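Local coordinates for uncharacterized protein (Treponema denticola ATCC 35404, PDB 6R9N) that senses oxygen and ferrous iron for bacterial chemotaxis, using a di-iron centre that stabilises an iron-peroxy species, at residues M36-V41 and M220-H225; L133-N138 and D157-I162. One frame throughout, in Å; residues are numbered along the deposited sequence.

Contact 1: residues M36-V41 and M220-H225. With FE (Fe (III) ion), chain C.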
loop_
_atom_site.group_PDB
_atom_site.type_symbol
_atom_site.label_atom_id
_atom_site.label_comp_id
_atom_site.label_asym_id
_atom_site.label_seq_id
_atom_site.Cartn_x
_atom_site.Cartn_y
_atom_site.Cartn_z
ATOM N N MET A 36 14.007 -7.366 -4.124
ATOM C CA MET A 36 14.605 -8.687 -3.927
ATOM C C MET A 36 13.510 -9.742 -3.961
ATOM O O MET A 36 12.500 -9.600 -3.268
ATOM C CB MET A 36 15.363 -8.767 -2.600
ATOM C CG MET A 36 16.381 -7.635 -2.389
ATOM S SD MET A 36 17.968 -8.117 -3.065
ATOM C CE MET A 36 18.531 -9.208 -1.748
ATOM N N GLN A 37 13.708 -10.794 -4.758
ATOM C CA GLN A 37 12.769 -11.906 -4.877
ATOM C C GLN A 37 13.396 -13.162 -4.300
ATOM O O GLN A 37 14.596 -13.398 -4.470
ATOM C CB GLN A 37 12.385 -12.178 -6.335
ATOM C CG GLN A 37 11.471 -11.157 -6.955
ATOM C CD GLN A 37 12.233 -9.908 -7.321
ATOM O OE1 GLN A 37 11.845 -8.792 -6.954
ATOM N NE2 GLN A 37 13.351 -10.088 -8.019
ATOM N N TYR A 38 12.585 -13.977 -3.633
ATOM C CA TYR A 38 13.102 -15.174 -2.990
ATOM C C TYR A 38 12.307 -16.406 -3.399
ATOM O O TYR A 38 11.142 -16.322 -3.797
ATOM C CB TYR A 38 13.108 -15.021 -1.473
ATOM C CG TYR A 38 13.967 -13.866 -1.002
ATOM C CD1 TYR A 38 15.338 -14.027 -0.771
ATOM C CD2 TYR A 38 13.406 -12.608 -0.787
ATOM C CE1 TYR A 38 16.117 -12.966 -0.331
ATOM C CE2 TYR A 38 14.173 -11.546 -0.347
ATOM C CZ TYR A 38 15.515 -11.724 -0.118
ATOM O OH TYR A 38 16.243 -10.647 0.324
ATOM N N LEU A 39 12.980 -17.552 -3.342
ATOM C CA LEU A 39 12.380 -18.835 -3.675
ATOM C C LEU A 39 12.772 -19.832 -2.600
ATOM O O LEU A 39 13.941 -19.894 -2.200
ATOM C CB LEU A 39 12.831 -19.326 -5.054
ATOM C CG LEU A 39 12.399 -20.729 -5.495
ATOM C CD1 LEU A 39 10.911 -20.756 -5.801
ATOM C CD2 LEU A 39 13.198 -21.179 -6.730
ATOM N N ILE A 40 11.788 -20.566 -2.098
ATOM C CA ILE A 40 12.011 -21.732 -1.255
ATOM C C ILE A 40 11.654 -22.966 -2.066
ATOM O O ILE A 40 10.608 -22.999 -2.722
ATOM C CB ILE A 40 11.199 -21.652 0.043
ATOM C CG1 ILE A 40 11.715 -20.489 0.890
ATOM C CG2 ILE A 40 11.276 -22.969 0.803
ATOM C CD1 ILE A 40 10.714 -19.975 1.897
ATOM N N VAL A 41 12.549 -23.954 -2.068
ATOM C CA VAL A 41 12.319 -25.243 -2.708
ATOM C C VAL A 41 12.351 -26.293 -1.612
ATOM O O VAL A 41 13.249 -26.278 -0.764
ATOM C CB VAL A 41 13.381 -25.536 -3.791
ATOM C CG1 VAL A 41 13.203 -26.941 -4.376
ATOM C CG2 VAL A 41 13.333 -24.486 -4.891
ATOM N N MET A 220 19.175 -15.129 9.704
ATOM C CA MET A 220 19.228 -14.107 8.664
ATOM C C MET A 220 17.926 -13.320 8.653
ATOM O O MET A 220 16.853 -13.861 8.942
ATOM C CB MET A 220 19.404 -14.679 7.247
ATOM C CG MET A 220 20.735 -15.288 6.919
ATOM S SD MET A 220 20.794 -15.748 5.170
ATOM C CE MET A 220 22.249 -16.793 5.225
ATOM N N ILE A 221 18.029 -12.055 8.254
ATOM C CA ILE A 221 16.874 -11.235 7.929
ATOM C C ILE A 221 17.036 -10.780 6.484
ATOM O O ILE A 221 17.964 -10.024 6.165
ATOM C CB ILE A 221 16.732 -10.040 8.890
ATOM C CG1 ILE A 221 16.404 -10.550 10.299
ATOM C CG2 ILE A 221 15.659 -9.066 8.388
ATOM C CD1 ILE A 221 16.303 -9.475 11.378
ATOM N N ALA A 222 16.131 -11.238 5.609
ATOM C CA ALA A 222 16.225 -10.975 4.177
ATOM C C ALA A 222 15.095 -10.053 3.753
ATOM O O ALA A 222 13.948 -10.504 3.635
ATOM C CB ALA A 222 16.174 -12.278 3.380
ATOM N N PRO A 223 15.367 -8.784 3.487
ATOM C CA PRO A 223 14.304 -7.834 3.174
ATOM C C PRO A 223 13.930 -7.845 1.695
ATOM O O PRO A 223 14.598 -8.442 0.846
ATOM C CB PRO A 223 14.921 -6.482 3.580
ATOM C CG PRO A 223 16.402 -6.663 3.312
ATOM C CD PRO A 223 16.705 -8.156 3.513
ATOM N N GLN A 224 12.830 -7.162 1.405
ATOM C CA GLN A 224 12.339 -7.022 0.046
ATOM C C GLN A 224 13.159 -6.021 -0.767
ATOM O O GLN A 224 12.984 -5.953 -1.988
ATOM C CB GLN A 224 10.853 -6.621 0.105
ATOM C CG GLN A 224 10.050 -6.887 -1.144
ATOM C CD GLN A 224 9.376 -5.631 -1.644
ATOM O OE1 GLN A 224 8.861 -4.824 -0.848
ATOM N NE2 GLN A 224 9.368 -5.449 -2.969
ATOM N N HIS A 225 14.042 -5.247 -0.125
ATOM C CA HIS A 225 14.965 -4.340 -0.809
ATOM C C HIS A 225 16.317 -4.357 -0.107
ATOM O O HIS A 225 16.381 -4.198 1.115
ATOM C CB HIS A 225 14.461 -2.883 -0.830
ATOM C CG HIS A 225 13.012 -2.732 -1.177
ATOM N ND1 HIS A 225 12.567 -2.618 -2.478
ATOM C CD2 HIS A 225 11.910 -2.637 -0.392
ATOM C CE1 HIS A 225 11.256 -2.476 -2.481
ATOM N NE2 HIS A 225 10.832 -2.497 -1.229
HETATM FE FE FE C . 8.655 -2.520 -0.785
HETATM O O HOH W 1 10.000 -8.358 -4.635
#

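Contact 2: residues L133-N138 and D157-I162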
loop_
_atom_site.group_PDB
_atom_site.type_symbol
_atom_site.label_atom_id
_atom_site.label_comp_id
_atom_site.label_asym_id
_atom_site.label_seq_id
_atom_site.Cartn_x
_atom_site.Cartn_y
_atom_site.Cartn_z
ATOM N N LEU A 133 5.467 -27.858 5.016
ATOM C CA LEU A 133 6.235 -28.221 3.838
ATOM C C LEU A 133 6.410 -29.730 3.720
ATOM O O LEU A 133 6.382 -30.451 4.724
ATOM C CB LEU A 133 7.612 -27.554 3.882
ATOM C CG LEU A 133 7.564 -26.029 3.827
ATOM C CD1 LEU A 133 8.972 -25.484 3.887
ATOM C CD2 LEU A 133 6.833 -25.566 2.580
ATOM N N PRO A 134 6.617 -30.235 2.492
ATOM C CA PRO A 134 6.805 -31.682 2.298
ATOM C C PRO A 134 7.940 -32.281 3.109
ATOM O O PRO A 134 7.864 -33.461 3.459
ATOM C CB PRO A 134 7.077 -31.796 0.790
ATOM C CG PRO A 134 6.398 -30.645 0.190
ATOM C CD PRO A 134 6.419 -29.529 1.211
ATOM N N SER A 135 9.001 -31.524 3.391
ATOM C CA SER A 135 10.121 -32.030 4.182
ATOM C C SER A 135 9.768 -32.337 5.629
ATOM O O SER A 135 10.561 -32.995 6.309
ATOM C CB SER A 135 11.256 -31.009 4.204
ATOM O OG SER A 135 10.877 -29.877 4.973
ATOM N N GLY A 136 8.639 -31.868 6.130
ATOM C CA GLY A 136 8.360 -31.927 7.544
ATOM C C GLY A 136 8.522 -30.610 8.275
ATOM O O GLY A 136 8.014 -30.476 9.401
ATOM N N SER A 137 9.174 -29.629 7.657
ATOM C CA SER A 137 9.320 -28.301 8.234
ATOM C C SER A 137 8.094 -27.426 7.968
ATOM O O SER A 137 7.268 -27.704 7.092
ATOM C CB SER A 137 10.574 -27.627 7.687
ATOM O OG SER A 137 11.726 -28.372 8.046
ATOM N N ASN A 138 7.987 -26.352 8.750
ATOM C CA ASN A 138 6.946 -25.347 8.593
ATOM C C ASN A 138 7.552 -23.981 8.282
ATOM O O ASN A 138 8.725 -23.710 8.551
ATOM C CB ASN A 138 6.058 -25.222 9.846
ATOM C CG ASN A 138 5.245 -26.471 10.121
ATOM O OD1 ASN A 138 5.297 -27.449 9.367
ATOM N ND2 ASN A 138 4.478 -26.442 11.207
ATOM N N ASP A 157 11.192 -19.039 7.618
ATOM C CA ASP A 157 11.440 -20.392 7.133
ATOM C C ASP A 157 12.117 -21.112 8.290
ATOM O O ASP A 157 13.293 -20.875 8.575
ATOM C CB ASP A 157 12.298 -20.350 5.870
ATOM C CG ASP A 157 12.598 -21.739 5.294
ATOM O OD1 ASP A 157 11.679 -22.568 5.185
ATOM O OD2 ASP A 157 13.768 -21.997 4.930
ATOM N N GLU A 158 11.363 -21.961 8.998
ATOM C CA GLU A 158 11.890 -22.538 10.233
ATOM C C GLU A 158 13.162 -23.344 9.983
ATOM O O GLU A 158 14.122 -23.251 10.756
ATOM C CB GLU A 158 10.830 -23.419 10.899
ATOM C CG GLU A 158 9.789 -22.612 11.662
ATOM C CD GLU A 158 8.719 -23.473 12.307
ATOM O OE1 GLU A 158 7.936 -22.929 13.100
ATOM O OE2 GLU A 158 8.647 -24.689 12.023
ATOM N N ARG A 159 13.215 -24.090 8.876
ATOM C CA ARG A 159 14.336 -25.006 8.657
ATOM C C ARG A 159 15.650 -24.260 8.418
ATOM O O ARG A 159 16.702 -24.668 8.923
ATOM C CB ARG A 159 14.005 -25.948 7.497
ATOM C CG ARG A 159 15.220 -26.645 6.868
ATOM C CD ARG A 159 15.537 -27.945 7.560
ATOM N NE ARG A 159 14.389 -28.837 7.546
ATOM C CZ ARG A 159 14.325 -29.993 6.892
ATOM N NH1 ARG A 159 13.210 -30.709 6.964
ATOM N NH2 ARG A 159 15.363 -30.439 6.185
ATOM N N SER A 160 15.623 -23.192 7.624
ATOM C CA SER A 160 16.823 -22.389 7.408
ATOM C C SER A 160 17.049 -21.364 8.513
ATOM O O SER A 160 18.151 -20.815 8.618
ATOM C CB SER A 160 16.743 -21.682 6.051
ATOM O OG SER A 160 15.604 -20.826 6.019
ATOM N N ARG A 161 16.020 -21.048 9.298
ATOM C CA ARG A 161 16.052 -19.910 10.226
ATOM C C ARG A 161 16.290 -18.579 9.505
ATOM O O ARG A 161 16.913 -17.664 10.046
ATOM C CB ARG A 161 17.074 -20.133 11.338
ATOM C CG ARG A 161 16.666 -21.309 12.218
ATOM C CD ARG A 161 17.712 -21.660 13.223
ATOM N NE ARG A 161 17.873 -20.611 14.208
ATOM C CZ ARG A 161 18.831 -20.614 15.124
ATOM N NH1 ARG A 161 18.919 -19.619 15.997
ATOM N NH2 ARG A 161 19.699 -21.621 15.167
ATOM N N ILE A 162 15.752 -18.449 8.292
ATOM C CA ILE A 162 15.775 -17.183 7.558
ATOM C C ILE A 162 14.393 -16.547 7.671
ATOM O O ILE A 162 13.375 -17.213 7.445
ATOM C CB ILE A 162 16.164 -17.382 6.081
ATOM C CG1 ILE A 162 17.580 -17.973 5.957
ATOM C CG2 ILE A 162 16.062 -16.051 5.319
ATOM C CD1 ILE A 162 17.928 -18.455 4.558
HETATM O O HOH W 2 11.066 -24.613 7.108
HETATM O O HOH W 3 9.942 -26.778 11.142
#

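Contact 1: residues M36-V41 and M220-H225
Tyr-38 reaches across to the 220-225 segment with its hydroxyl leading: CG lies anti to the carbonyl carbon (chi1 -60°), and OH donates to Pro-223 O at 2.8 Å, the carbonyl oxygen sitting at the ring edge and the donor lying in the carbonyl plane. The methyl of Ala-222 closes on the same end of the ring, its CB 3.6 Å from Tyr-38 CZ. Trp-21 and Phe-164 also meet this ring. Met-36 sets CB 3.5 Å from Pro-223 O and CG 3.9 Å from His-225 CA, then bends at chi2 and chi3 so that its sulphur leads away. Its backbone N donates to Gln-224 O at 2.8 Å, from above the carbonyl plane. Here the two beta sheets of the metallo-beta-lactamase-like fold converge on the di-iron site, where the chain beyond strand 220-222 supplies two iron ligands. Gln-224, with CG anti to the backbone N (chi1 -160°) and the chain bent at chi2, gives OE1 to the iron at 2.3 Å, and His-225 binds the same ion through NE2 at 2.2 Å; Asp-84 and Asp-167 are further protein ligands. The other imidazole nitrogen, His-225 ND1, bonds to Gln-34 O, a second-shell contact that helps, with the iron on NE2, to hold the ring's rotation.

Contact 2: residues L133-N138 and D157-I162
Arg-159 buries the most surface here, and two nitrogens of one guanidinium edge converge on a single oxygen: NE donates to Ser-137 OG at 2.7 Å and NH1 to the same OG at 3.0 Å, both close to the guanidinium plane but bent (N-H...O 145° and 133°). The chain leaves with CG anti to the backbone N (chi1 161°), and bends at chi2 and chi3 bring that edge onto the hydroxyl. Arg-159 CB packs 3.8 Å from Ser-137 CB. The guanidinium has a second partner: NH2 forms a salt bridge with Asp-14, so the cation is held between this loop and the N-terminal hairpin. Asn-138 meets Glu-158 through its backbone: Glu-158 N donates to Asn-138 O at 3.2 Å, in the carbonyl plane, while the extended Glu-158 side chain runs alongside and brings OE2 to 3.4 Å from Asn-138 CB. The partners are the connections of two neighbouring beta hairpins in the six-stranded sheet. The 133-138 connection contains a type I turn from Leu-133 to Gly-136, overlapped by an ST turn in which Ser-135 OG accepts from Ser-137 N; the other closes with a G1 beta bulge, Arg-161 and Ile-162 both facing Asp-157. One water bridges the two, donating to Asn-138 O and Asp-157 OD1 and accepting from Arg-159 N. A second links Asn-138 N to Glu-158 OE2, to which it donates at 2.6 Å.

Overall arrangement
From the N terminus, the chain passes through residues 36-41, which lead into a strand of the seven-stranded sheet, then the hairpin connections 133-138 and 157-162 of the six-stranded sheet, and finally reaches 220-225. Contact 2 closes a short loop holding most of strands 138-143 and 153-157; this lies wholly inside the long loop of 178 intervening residues closed by contact 1. The buried contact 1 joins the two sheets beside the iron site, whereas contact 2 ties hairpin ends near the surface, with centres about 14 Å apart. They touch where Ile-162 packs on Met-220 and Ala-222 across adjacent parallel strands, and where Ile-40 meets Asp-157 between the sheets.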